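Local coordinates for protein polyketide biosynthesis cytochrome P450 PksS (Bacillus subtilis, PDB 4YZR) that is a heme-containing cytochrome P450 monooxygenase that acts on dihydrobacillaene in the biosynthesis of the antibiotic bacillaene, at residues H107-P112 with D210-K215; G318-D323 with R341-G346; L255-H260 with E279-Y284. One frame throughout, in Å; residues are numbered along the deposited sequence.

Interaction 1: residues H107-P112 with D210-K215; sequences HQAFTP and DDLISK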
loop_
_atom_site.group_PDB
_atom_site.type_symbol
_atom_site.label_atom_id
_atom_site.label_comp_id
_atom_site.label_asym_id
_atom_site.label_seq_id
_atom_site.Cartn_x
_atom_site.Cartn_y
_atom_site.Cartn_z
ATOM N N HIS A 107 7.779 12.537 10.125
ATOM C CA HIS A 107 6.420 13.047 10.203
ATOM C C HIS A 107 6.097 14.309 9.458
ATOM O O HIS A 107 5.083 14.423 8.826
ATOM C CB HIS A 107 6.082 13.232 11.703
ATOM C CG HIS A 107 4.815 13.952 11.992
ATOM N ND1 HIS A 107 4.773 15.267 12.383
ATOM C CD2 HIS A 107 3.554 13.492 12.086
ATOM C CE1 HIS A 107 3.521 15.608 12.614
ATOM N NE2 HIS A 107 2.764 14.548 12.463
ATOM N N GLN A 108 6.937 15.201 9.618
ATOM C CA GLN A 108 6.754 16.479 9.019
ATOM C C GLN A 108 6.682 16.459 7.479
ATOM O O GLN A 108 6.045 17.344 6.913
ATOM C CB GLN A 108 7.815 17.426 9.520
ATOM C CG GLN A 108 9.170 17.097 9.003
ATOM C CD GLN A 108 9.833 15.885 9.648
ATOM O OE1 GLN A 108 9.286 15.208 10.550
ATOM N NE2 GLN A 108 11.057 15.629 9.181
ATOM N N ALA A 109 7.268 15.520 6.794
ATOM C CA ALA A 109 7.138 15.372 5.433
ATOM C C ALA A 109 5.825 14.979 4.921
ATOM O O ALA A 109 5.483 15.121 3.684
ATOM C CB ALA A 109 8.195 14.451 4.866
ATOM N N PHE A 110 4.942 14.563 5.825
ATOM C CA PHE A 110 3.613 14.067 5.415
ATOM C C PHE A 110 2.512 14.761 6.166
ATOM O O PHE A 110 1.389 14.242 6.156
ATOM C CB PHE A 110 3.627 12.527 5.575
ATOM C CG PHE A 110 4.477 11.830 4.548
ATOM C CD1 PHE A 110 3.960 11.450 3.322
ATOM C CD2 PHE A 110 5.765 11.557 4.793
ATOM C CE1 PHE A 110 4.768 10.919 2.388
ATOM C CE2 PHE A 110 6.667 11.021 3.886
ATOM C CZ PHE A 110 6.140 10.646 2.651
ATOM N N THR A 111 2.773 16.014 6.569
ATOM C CA THR A 111 1.625 16.801 7.171
ATOM C C THR A 111 0.683 17.315 6.124
ATOM O O THR A 111 1.043 17.418 4.912
ATOM C CB THR A 111 2.195 17.906 7.969
ATOM O OG1 THR A 111 3.137 18.601 7.129
ATOM C CG2 THR A 111 2.855 17.290 9.224
ATOM N N PRO A 112 -0.573 17.598 6.542
ATOM C CA PRO A 112 -1.570 17.979 5.533
ATOM C C PRO A 112 -1.209 19.100 4.542
ATOM O O PRO A 112 -1.407 18.893 3.328
ATOM C CB PRO A 112 -2.786 18.357 6.399
ATOM C CG PRO A 112 -2.649 17.491 7.651
ATOM C CD PRO A 112 -1.153 17.516 7.910
ATOM N N ASP A 210 15.245 21.055 -2.797
ATOM C CA ASP A 210 13.876 21.033 -2.465
ATOM C C ASP A 210 13.351 19.624 -2.866
ATOM O O ASP A 210 12.738 19.421 -3.915
ATOM C CB ASP A 210 13.164 22.077 -3.321
ATOM C CG ASP A 210 11.814 22.382 -2.845
ATOM O OD1 ASP A 210 11.526 21.969 -1.714
ATOM O OD2 ASP A 210 11.035 23.023 -3.600
ATOM N N ASP A 211 13.562 18.684 -1.982
ATOM C CA ASP A 211 13.085 17.295 -2.187
ATOM C C ASP A 211 13.147 16.603 -0.843
ATOM O O ASP A 211 13.826 17.018 0.139
ATOM C CB ASP A 211 14.012 16.504 -3.178
ATOM C CG ASP A 211 15.400 16.374 -2.630
ATOM O OD1 ASP A 211 16.250 17.241 -2.824
ATOM O OD2 ASP A 211 15.783 15.410 -1.944
ATOM N N LEU A 212 12.538 15.457 -0.760
ATOM C CA LEU A 212 12.404 14.768 0.493
ATOM C C LEU A 212 13.661 14.135 0.933
ATOM O O LEU A 212 13.850 13.995 2.210
ATOM C CB LEU A 212 11.252 13.758 0.372
ATOM C CG LEU A 212 10.908 12.955 1.635
ATOM C CD1 LEU A 212 10.528 13.917 2.710
ATOM C CD2 LEU A 212 9.672 12.089 1.270
ATOM N N ILE A 213 14.628 13.732 0.108
ATOM C CA ILE A 213 15.840 13.185 0.588
ATOM C C ILE A 213 16.595 14.320 1.329
ATOM O O ILE A 213 17.058 14.138 2.500
ATOM C CB ILE A 213 16.749 12.594 -0.502
ATOM C CG1 ILE A 213 15.999 11.388 -1.095
ATOM C CG2 ILE A 213 18.109 12.211 0.067
ATOM C CD1 ILE A 213 16.679 10.842 -2.280
ATOM N N SER A 214 16.629 15.529 0.751
ATOM C CA SER A 214 17.277 16.651 1.404
ATOM C C SER A 214 16.577 16.921 2.717
ATOM O O SER A 214 17.313 17.138 3.784
ATOM C CB SER A 214 17.098 17.856 0.532
ATOM O OG SER A 214 17.934 17.777 -0.646
ATOM N N LYS A 215 15.281 16.947 2.759
ATOM C CA LYS A 215 14.548 17.263 3.976
ATOM C C LYS A 215 14.816 16.192 5.056
ATOM O O LYS A 215 14.934 16.542 6.267
ATOM C CB LYS A 215 13.080 17.406 3.743
ATOM C CG LYS A 215 12.641 18.640 2.943
ATOM C CD LYS A 215 11.082 18.806 2.916
ATOM C CE LYS A 215 10.477 18.789 4.356
ATOM N NZ LYS A 215 9.068 19.263 4.721
#
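A109 and F110, in the turn that follows helix 98-106 of the cytochrome P450 fold, pack on L212 in the first turn of helix 212-218. In family nomenclature these are helices C and H. L212 holds CG anti to its backbone N (chi1 -178°), and its two methyls reach different partners. L212 CD1 meets A109 CB at 3.2 Å, shorter than a usual carbon contact, so the exact value is doubtful. L212 CD2 lies 4.1 Å from F110 CZ, at an oblique approach to the ring. F110 also touches the heme, L238 of helix 228-259 and L353.

Beside the apolar pair, the K215 chain is bent at chi3 (53°), which brings K215 NZ to 4.2 Å from Q108 O, too far for a hydrogen bond. Q108 O instead accepts from T111 OG1 at 3.2 Å.

The start of helix 212-218 is held by its N-cap residue, D211. D211 OD2 accepts from S214 N at 2.8 Å and 160°, from above the carboxylate plane, and weakly from I213 N. R204 forms a salt bridge with the same oxygen.

No hydrogen bond crosses between the segments. The join is therefore apolar, with the lysine amine probably adding a weak attraction toward a carbonyl at its edge.

Interaction 2: residues G318-D323 with R341-G346; sequences GSANRD and RHISFG. With HEM (protoporphyrin IX containing Fe), chain C.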
loop_
_atom_site.group_PDB
_atom_site.type_symbol
_atom_site.label_atom_id
_atom_site.label_comp_id
_atom_site.label_asym_id
_atom_site.label_seq_id
_atom_site.Cartn_x
_atom_site.Cartn_y
_atom_site.Cartn_z
ATOM N N GLY A 318 -9.002 -7.135 4.240
ATOM C CA GLY A 318 -10.029 -7.198 3.244
ATOM C C GLY A 318 -11.411 -7.628 3.817
ATOM O O GLY A 318 -12.419 -7.077 3.412
ATOM N N SER A 319 -11.358 -8.642 4.692
ATOM C CA SER A 319 -12.615 -9.060 5.313
ATOM C C SER A 319 -13.039 -8.179 6.433
ATOM O O SER A 319 -14.257 -8.014 6.678
ATOM C CB SER A 319 -12.455 -10.504 5.755
ATOM O OG SER A 319 -11.437 -10.740 6.619
ATOM N N ALA A 320 -12.137 -7.628 7.213
ATOM C CA ALA A 320 -12.521 -6.730 8.281
ATOM C C ALA A 320 -13.284 -5.548 7.714
ATOM O O ALA A 320 -14.291 -5.066 8.253
ATOM C CB ALA A 320 -11.295 -6.207 8.996
ATOM N N ASN A 321 -12.841 -5.068 6.536
ATOM C CA ASN A 321 -13.444 -3.957 5.823
ATOM C C ASN A 321 -14.841 -4.269 5.251
ATOM O O ASN A 321 -15.505 -3.362 4.805
ATOM C CB ASN A 321 -12.496 -3.506 4.718
ATOM C CG ASN A 321 -11.470 -2.584 5.189
ATOM O OD1 ASN A 321 -11.490 -2.072 6.307
ATOM N ND2 ASN A 321 -10.512 -2.300 4.297
ATOM N N ARG A 322 -15.214 -5.526 5.311
ATOM C CA ARG A 322 -16.534 -5.982 4.863
ATOM C C ARG A 322 -17.313 -6.560 6.002
ATOM O O ARG A 322 -18.285 -7.360 5.779
ATOM C CB ARG A 322 -16.441 -6.949 3.661
ATOM C CG ARG A 322 -15.852 -6.215 2.442
ATOM C CD ARG A 322 -15.675 -7.115 1.291
ATOM N NE ARG A 322 -14.984 -6.457 0.170
ATOM C CZ ARG A 322 -15.309 -6.632 -1.079
ATOM N NH1 ARG A 322 -16.348 -7.448 -1.446
ATOM N NH2 ARG A 322 -14.562 -6.107 -1.977
ATOM N N ASP A 323 -16.961 -6.281 7.237
ATOM C CA ASP A 323 -17.637 -6.917 8.402
ATOM C C ASP A 323 -18.940 -6.237 8.628
ATOM O O ASP A 323 -19.036 -5.064 8.892
ATOM C CB ASP A 323 -16.688 -6.765 9.578
ATOM C CG ASP A 323 -17.048 -7.528 10.788
ATOM O OD1 ASP A 323 -18.327 -7.613 11.051
ATOM O OD2 ASP A 323 -16.243 -8.059 11.496
ATOM N N ARG A 341 -15.061 3.682 8.528
ATOM C CA ARG A 341 -14.004 3.400 9.417
ATOM C C ARG A 341 -13.215 2.126 8.972
ATOM O O ARG A 341 -12.786 1.354 9.723
ATOM C CB ARG A 341 -14.462 3.303 10.887
ATOM C CG ARG A 341 -15.066 4.620 11.399
ATOM C CD ARG A 341 -15.237 4.712 12.920
ATOM N NE ARG A 341 -16.684 4.644 13.121
ATOM C CZ ARG A 341 -17.530 5.674 13.108
ATOM N NH1 ARG A 341 -17.112 6.930 13.094
ATOM N NH2 ARG A 341 -18.801 5.430 13.246
ATOM N N HIS A 342 -12.859 2.107 7.688
ATOM C CA HIS A 342 -12.044 1.041 7.154
ATOM C C HIS A 342 -10.659 1.060 7.784
ATOM O O HIS A 342 -10.170 2.109 8.294
ATOM C CB HIS A 342 -11.936 1.202 5.602
ATOM C CG HIS A 342 -11.160 2.364 5.150
ATOM N ND1 HIS A 342 -9.787 2.458 5.223
ATOM C CD2 HIS A 342 -11.582 3.529 4.613
ATOM C CE1 HIS A 342 -9.393 3.592 4.719
ATOM N NE2 HIS A 342 -10.451 4.302 4.362
ATOM N N ILE A 343 -9.975 -0.041 7.706
ATOM C CA ILE A 343 -8.610 -0.208 8.167
ATOM C C ILE A 343 -7.601 -0.475 7.024
ATOM O O ILE A 343 -6.601 -1.124 7.192
ATOM C CB ILE A 343 -8.474 -1.271 9.253
ATOM C CG1 ILE A 343 -8.948 -2.651 8.862
ATOM C CG2 ILE A 343 -9.206 -0.808 10.529
ATOM C CD1 ILE A 343 -8.420 -3.762 9.835
ATOM N N SER A 344 -7.932 0.089 5.870
ATOM C CA SER A 344 -7.031 -0.067 4.715
ATOM C C SER A 344 -5.659 0.528 4.878
ATOM O O SER A 344 -4.724 0.130 4.193
ATOM C CB SER A 344 -7.610 0.440 3.487
ATOM O OG SER A 344 -8.887 -0.270 3.244
ATOM N N PHE A 345 -5.547 1.508 5.765
ATOM C CA PHE A 345 -4.255 2.190 6.154
ATOM C C PHE A 345 -3.730 1.630 7.480
ATOM O O PHE A 345 -2.845 2.206 8.090
ATOM C CB PHE A 345 -4.416 3.666 6.185
ATOM C CG PHE A 345 -4.642 4.324 4.867
ATOM C CD1 PHE A 345 -3.740 4.184 3.823
ATOM C CD2 PHE A 345 -5.709 5.224 4.639
ATOM C CE1 PHE A 345 -3.860 4.805 2.627
ATOM C CE2 PHE A 345 -5.852 5.891 3.464
ATOM C CZ PHE A 345 -4.933 5.709 2.462
ATOM N N GLY A 346 -4.328 0.520 7.969
ATOM C CA GLY A 346 -3.981 -0.020 9.265
ATOM C C GLY A 346 -4.658 0.787 10.336
ATOM O O GLY A 346 -5.719 1.389 10.153
HETATM C CHA HEM C . 2.126 1.827 6.745
HETATM C CHB HEM C . -1.393 0.987 3.542
HETATM C CHC HEM C . 0.525 4.334 0.581
HETATM C CHD HEM C . 4.084 5.020 3.725
HETATM C C1A HEM C . 1.020 1.288 6.132
HETATM C C2A HEM C . 0.086 0.287 6.668
HETATM C C3A HEM C . -0.821 0.030 5.760
HETATM C C4A HEM C . -0.578 0.931 4.630
HETATM C CMA HEM C . -1.884 -0.994 5.811
HETATM C CAA HEM C . 0.278 -0.440 8.004
HETATM C CBA HEM C . 1.053 -1.671 7.872
HETATM C CGA HEM C . 1.278 -2.554 9.174
HETATM O O1A HEM C . 1.820 -3.683 8.912
HETATM O O2A HEM C . 0.867 -2.067 10.160
HETATM C C1B HEM C . -1.170 1.820 2.447
HETATM C C2B HEM C . -2.016 1.958 1.307
HETATM C C3B HEM C . -1.515 2.880 0.451
HETATM C C4B HEM C . -0.289 3.352 1.096
HETATM C CMB HEM C . -3.240 1.177 1.165
HETATM C CAB HEM C . -1.971 3.376 -0.836
HETATM C CBB HEM C . -3.199 3.260 -1.205
HETATM C C1C HEM C . 1.647 4.876 1.150
HETATM C C2C HEM C . 2.505 5.870 0.637
HETATM C C3C HEM C . 3.546 6.080 1.544
HETATM C C4C HEM C . 3.318 5.151 2.604
HETATM C CMC HEM C . 2.159 6.637 -0.612
HETATM C CAC HEM C . 4.660 7.009 1.461
HETATM C CBC HEM C . 5.158 7.433 0.357
HETATM C C1D HEM C . 3.902 4.215 4.824
HETATM C C2D HEM C . 4.819 4.114 5.933
HETATM C C3D HEM C . 4.242 3.224 6.793
HETATM C C4D HEM C . 2.959 2.782 6.210
HETATM C CMD HEM C . 6.090 4.907 6.140
HETATM C CAD HEM C . 4.754 2.780 8.139
HETATM C CBD HEM C . 4.258 3.641 9.258
HETATM C CGD HEM C . 4.834 3.315 10.671
HETATM O O1D HEM C . 5.355 2.200 10.795
HETATM O O2D HEM C . 4.658 4.188 11.542
HETATM N NA HEM C . 0.507 1.699 4.943
HETATM N NB HEM C . -0.150 2.730 2.297
HETATM N NC HEM C . 2.146 4.469 2.356
HETATM N ND HEM C . 2.805 3.401 4.977
HETATM FE FE HEM C . 1.304 3.126 3.685
#
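I343 and S344 meet N321 at the start of the cysteine-ligand loop of the P450 fold, where S344, F345 and G346 belong to the heme pocket. N321 lies in a type I turn, A320 to D323, just after helix 317-320. Its side-chain amide does most of the joining. N321 CG is anti to the carbonyl carbon (chi1 -84°), and the amide reaches across to the loop. N321 OD1 accepts from I343 N at 2.9 Å; the bond is nearly straight (168°) and lies in the carbonyl plane, on a lone pair. The I343 N-H can only donate, so it identifies OD1 as the oxygen and fixes the amide's orientation. N321 ND2 reaches S344 OG at 2.8 Å, but this bond is bent to 126° and weak. S344 OG is also held by L282 O of helix 274-285, and N321 ND2 has a second partner in S286 OG. Beside the amide, I343 CD1 packs on A320 CB at 3.9 Å.

H342 braces the loop from within. H342 ND1 accepts from S344 N at 3.1 Å, with the donor in the ring plane, and H342 NE2 bonds to E279. A second type I turn, I343 to G346, carries the chain to the porphyrin. There S344 O is 3.5 Å from HEM CMA, and F345 CE1 is 3.6 Å from HEM C2B, the ring approaching obliquely.

The contact lies between helices. Helix 274-285 borders H342 and F345, and helix 355-372 packs on F345.

Interaction 3: residues L255-H260 with E279-Y284; sequences LALLQH and EELLRY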
loop_
_atom_site.group_PDB
_atom_site.type_symbol
_atom_site.label_atom_id
_atom_site.label_comp_id
_atom_site.label_asym_id
_atom_site.label_seq_id
_atom_site.Cartn_x
_atom_site.Cartn_y
_atom_site.Cartn_z
ATOM N N LEU A 255 -10.950 -0.193 -11.616
ATOM C CA LEU A 255 -11.708 -1.405 -11.908
ATOM C C LEU A 255 -13.063 -1.378 -11.151
ATOM O O LEU A 255 -14.128 -1.662 -11.725
ATOM C CB LEU A 255 -10.915 -2.680 -11.602
ATOM C CG LEU A 255 -11.712 -3.983 -11.691
ATOM C CD1 LEU A 255 -12.244 -4.211 -13.110
ATOM C CD2 LEU A 255 -10.854 -5.173 -11.258
ATOM N N ALA A 256 -13.019 -1.075 -9.854
ATOM C CA ALA A 256 -14.253 -1.099 -9.057
ATOM C C ALA A 256 -15.230 -0.063 -9.617
ATOM O O ALA A 256 -16.448 -0.393 -9.690
ATOM C CB ALA A 256 -13.952 -0.851 -7.594
ATOM N N LEU A 257 -14.823 1.125 -9.955
ATOM C CA LEU A 257 -15.713 2.091 -10.586
ATOM C C LEU A 257 -16.262 1.574 -11.894
ATOM O O LEU A 257 -17.492 1.710 -12.067
ATOM C CB LEU A 257 -15.014 3.402 -10.797
ATOM C CG LEU A 257 -14.631 4.207 -9.560
ATOM C CD1 LEU A 257 -13.655 5.326 -9.884
ATOM C CD2 LEU A 257 -15.865 4.739 -8.826
ATOM N N LEU A 258 -15.490 0.897 -12.720
ATOM C CA LEU A 258 -15.957 0.366 -14.005
ATOM C C LEU A 258 -16.907 -0.802 -13.802
ATOM O O LEU A 258 -17.676 -1.069 -14.763
ATOM C CB LEU A 258 -14.784 0.061 -14.925
ATOM C CG LEU A 258 -13.906 1.258 -15.271
ATOM C CD1 LEU A 258 -12.745 0.773 -16.116
ATOM C CD2 LEU A 258 -14.709 2.348 -15.951
ATOM N N GLN A 259 -16.871 -1.506 -12.678
ATOM C CA GLN A 259 -17.777 -2.600 -12.389
ATOM C C GLN A 259 -19.037 -2.166 -11.718
ATOM O O GLN A 259 -19.949 -3.001 -11.601
ATOM C CB GLN A 259 -17.107 -3.613 -11.498
ATOM C CG GLN A 259 -15.928 -4.381 -12.035
ATOM C CD GLN A 259 -15.135 -5.077 -10.834
ATOM O OE1 GLN A 259 -15.063 -4.576 -9.631
ATOM N NE2 GLN A 259 -14.540 -6.069 -11.157
ATOM N N HIS A 260 -19.130 -0.899 -11.342
ATOM C CA HIS A 260 -20.273 -0.319 -10.630
ATOM C C HIS A 260 -20.721 0.965 -11.261
ATOM O O HIS A 260 -20.477 2.058 -10.815
ATOM C CB HIS A 260 -19.931 -0.089 -9.147
ATOM C CG HIS A 260 -19.578 -1.325 -8.384
ATOM N ND1 HIS A 260 -18.327 -1.920 -8.419
ATOM C CD2 HIS A 260 -20.332 -2.132 -7.601
ATOM C CE1 HIS A 260 -18.309 -2.987 -7.646
ATOM N NE2 HIS A 260 -19.509 -3.103 -7.096
ATOM N N GLU A 279 -12.431 6.961 -0.075
ATOM C CA GLU A 279 -12.464 6.137 1.099
ATOM C C GLU A 279 -13.203 4.844 0.882
ATOM O O GLU A 279 -12.809 3.756 1.352
ATOM C CB GLU A 279 -13.103 6.878 2.280
ATOM C CG GLU A 279 -12.355 8.098 2.692
ATOM C CD GLU A 279 -10.956 7.866 2.971
ATOM O OE1 GLU A 279 -10.633 7.041 3.902
ATOM O OE2 GLU A 279 -10.087 8.466 2.358
ATOM N N GLU A 280 -14.281 4.889 0.094
ATOM C CA GLU A 280 -14.982 3.666 -0.253
ATOM C C GLU A 280 -14.181 2.764 -1.137
ATOM O O GLU A 280 -14.205 1.543 -0.956
ATOM C CB GLU A 280 -16.354 3.974 -0.825
ATOM C CG GLU A 280 -17.149 2.763 -1.198
ATOM C CD GLU A 280 -17.665 1.952 -0.058
ATOM O OE1 GLU A 280 -17.252 2.128 1.101
ATOM O OE2 GLU A 280 -18.638 1.087 -0.256
ATOM N N LEU A 281 -13.446 3.356 -2.071
ATOM C CA LEU A 281 -12.559 2.517 -2.896
ATOM C C LEU A 281 -11.465 1.909 -2.045
ATOM O O LEU A 281 -11.111 0.741 -2.270
ATOM C CB LEU A 281 -12.044 3.310 -4.086
ATOM C CG LEU A 281 -13.153 3.715 -5.086
ATOM C CD1 LEU A 281 -12.618 4.691 -6.086
ATOM C CD2 LEU A 281 -13.765 2.601 -5.813
ATOM N N LEU A 282 -10.907 2.613 -1.090
ATOM C CA LEU A 282 -9.945 2.005 -0.159
ATOM C C LEU A 282 -10.563 0.875 0.579
ATOM O O LEU A 282 -9.944 -0.205 0.709
ATOM C CB LEU A 282 -9.451 3.047 0.803
ATOM C CG LEU A 282 -8.401 4.010 0.285
ATOM C CD1 LEU A 282 -8.347 5.330 1.011
ATOM C CD2 LEU A 282 -7.019 3.321 0.253
ATOM N N ARG A 283 -11.769 1.027 1.105
ATOM C CA ARG A 283 -12.407 -0.010 1.845
ATOM C C ARG A 283 -12.665 -1.233 1.002
ATOM O O ARG A 283 -12.376 -2.362 1.422
ATOM C CB ARG A 283 -13.746 0.469 2.437
ATOM C CG ARG A 283 -14.464 -0.555 3.250
ATOM C CD ARG A 283 -15.947 -0.245 3.544
ATOM N NE ARG A 283 -16.767 -0.375 2.390
ATOM C CZ ARG A 283 -17.369 -1.506 2.023
ATOM N NH1 ARG A 283 -17.265 -2.603 2.694
ATOM N NH2 ARG A 283 -18.093 -1.547 0.883
ATOM N N TYR A 284 -13.235 -1.053 -0.169
ATOM C CA TYR A 284 -13.702 -2.135 -1.038
ATOM C C TYR A 284 -12.540 -2.830 -1.749
ATOM O O TYR A 284 -12.602 -4.092 -1.886
ATOM C CB TYR A 284 -14.664 -1.514 -2.046
ATOM C CG TYR A 284 -15.406 -2.510 -2.897
ATOM C CD1 TYR A 284 -16.574 -3.057 -2.484
ATOM C CD2 TYR A 284 -14.887 -2.881 -4.079
ATOM C CE1 TYR A 284 -17.240 -3.987 -3.353
ATOM C CE2 TYR A 284 -15.519 -3.800 -4.923
ATOM C CZ TYR A 284 -16.651 -4.309 -4.522
ATOM O OH TYR A 284 -17.268 -5.251 -5.379
HETATM O O HOH W 1 -15.878 -6.216 -7.400
#
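Y284 turns CG anti to its backbone N (chi1 -171°), while H260 turns CG anti to its carbonyl carbon (chi1 -61°), and the two rings reach each other tip to tip. H260 CE1 comes to 3.4 Å from Y284 OH, which lies at the edge of the imidazole, near its plane. The ring planes are almost perpendicular, with centroids 5.3 Å apart, and the approach is oblique. H260 is steadied by H260 ND1, which donates to A256 O at 2.7 Å. A water links Q259 to Y284: it donates to Q259 OE1 and is hydrogen-bonded to Y284 OH at 2.6 Å.

The rest is apolar. L281 splits its methyls: L281 CD2 is 3.9 Å from A256 CB, and L281 CD1 is 4.0 Å from L257 CD1. A256 CB also meets the tyrosine ring obliquely at CD2.

E280 and R283 form the ExxR motif of P450s. R283 grips the carboxylate side-on, R283 NE to E280 OE1 and R283 NH2 to E280 OE2, each at 2.9 Å. R337 adds a salt bridge to E280.

The contact joins the end of the long helix 228-259 to helix 274-285. The axes of the segments cross at 99°, 11.0 Å apart. L333, from a loop, packs on Y284, and R322 makes a cation-pi contact with the Y284 ring.

All three contacts lie within one P450 domain. Along the chain interaction 1 closes first, then interaction 3, then interaction 2. Interactions 2 and 3 are neighbours, with centres 13 Å apart. Helix 274-285 connects them: two probable side-chain hydrogen bonds, and the packing of F345 on L282, tie it to the loop 341-346. The helix bearing the ExxR motif is thus joined directly to the loop leading to the heme. Interaction 1 is remote, its centre 28 Å from that of interaction 2 and 30 Å from that of interaction 3. It relates to interaction 2 through the heme, which both F110 and F345 touch, and to interaction 3 through the long helix 228-259.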